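Sulfate permease family protein (PDB 4DGH) is probably a membrane anion transporter of the SulP family, represented here by its STAS domain alone. Local coordinates at residues A[40-43]-A[44-47]. Sequence-based numbering, arbitrary orientation.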
# COMPACT_ATOMS: atom_id res chain seq x y z
N ARG A 40 -13.99 6.81 1.37
CA ARG A 40 -14.96 5.73 1.18
C ARG A 40 -15.47 5.16 2.49
O ARG A 40 -16.63 5.03 2.67
CB ARG A 40 -14.41 4.68 0.20
CG ARG A 40 -15.30 3.44 -0.04
CD ARG A 40 -14.84 2.60 -1.27
NE ARG A 40 -13.41 2.24 -1.26
CZ ARG A 40 -12.48 2.81 -2.05
NH1 ARG A 40 -12.85 3.76 -2.93
NH2 ARG A 40 -11.19 2.44 -1.94
N VAL A 41 -14.60 4.93 3.45
CA VAL A 41 -15.00 4.38 4.73
C VAL A 41 -15.94 5.36 5.45
O VAL A 41 -16.97 4.96 6.00
CB VAL A 41 -13.76 4.24 5.64
CG1 VAL A 41 -14.21 3.90 7.07
CG2 VAL A 41 -12.82 3.14 5.13
N MSE A 42 -15.56 6.63 5.46
CA MSE A 42 -16.34 7.60 6.22
C MSE A 42 -17.73 7.72 5.61
O MSE A 42 -18.72 8.02 6.31
CB MSE A 42 -15.60 8.96 6.18
CG MSE A 42 -16.20 9.89 7.22
SE MSE A 42 -15.61 9.24 9.01
CE MSE A 42 -13.93 10.11 9.52
N GLY A 43 -17.81 7.56 4.31
CA GLY A 43 -19.11 7.57 3.59
C GLY A 43 -19.96 6.35 3.84
O GLY A 43 -21.22 6.42 3.78
N SER A 44 -19.33 5.21 4.11
CA SER A 44 -20.08 3.93 4.19
C SER A 44 -20.48 3.51 5.59
O SER A 44 -21.51 2.83 5.80
CB SER A 44 -19.38 2.79 3.42
OG SER A 44 -18.32 2.23 4.18
N ILE A 45 -19.71 3.91 6.57
CA ILE A 45 -20.06 3.57 7.94
C ILE A 45 -21.32 4.30 8.41
O ILE A 45 -21.66 5.38 7.91
CB ILE A 45 -18.94 3.85 8.95
CG1 ILE A 45 -18.63 5.37 8.94
CG2 ILE A 45 -17.76 2.91 8.66
CD1 ILE A 45 -17.58 5.82 9.96
N GLN A 46 -21.96 3.67 9.38
CA GLN A 46 -23.26 4.06 9.85
C GLN A 46 -23.12 5.27 10.75
O GLN A 46 -23.84 6.26 10.60
CB GLN A 46 -23.93 2.89 10.61
CG GLN A 46 -25.43 3.13 10.87
CD GLN A 46 -26.21 3.57 9.60
OE1 GLN A 46 -26.05 3.01 8.48
NE2 GLN A 46 -27.05 4.59 9.77
N GLU A 47 -22.19 5.20 11.70
CA GLU A 47 -21.96 6.27 12.63
C GLU A 47 -20.66 6.93 12.33
O GLU A 47 -19.63 6.24 12.05
CB GLU A 47 -21.81 5.74 14.00
CG GLU A 47 -23.11 5.47 14.66
CD GLU A 47 -22.83 4.89 16.00
OE1 GLU A 47 -22.05 5.54 16.75
OE2 GLU A 47 -23.32 3.76 16.25
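Ile45 lies against the carbonyl oxygens of Val41 and Met42 near the end of helix 32-44 and touches the side chains of the same two successive residues. Its CG2 branch meets Val41 CG1 at 4.0 Å, the two side chains lying at a slant to each other, while its other branch extends so that CD1 reaches Met42 SE at 4.1 Å. With chi1 at 62°, CG1 of Ile45 sits between its own backbone N and carbonyl carbon, which leaves CG1 and CG2 each 3.4 Å from Val41 O. The side chain of Met42, a selenomethionine, is bent at chi2 and chi3 and meets Ile45 through its selenium.

The same Val41 O accepts two backbone bonds. Ile45 N donates at 3.0 Å with an N-H...O angle of 163°, whereas Ser44 N, also 3.0 Å from Val41 O, donates at a more bent 137°. Ser44 N has a weak second acceptor in Arg40 O; the i+3 bond beside this weak i+4 bond is consistent with a slightly tightened last turn, and Ile45 is the first residue to leave helical phi/psi.

Farther out, Arg80 NH1 donates a hydrogen bond to Ile45 O, and Gln68 of the second subunit packs on Ile45. Here a hydrophobic residue packs back on the last turn at the helix C-terminus, where helix 32-44 leads through a loop to strand 51-55 of the alpha/beta STAS fold.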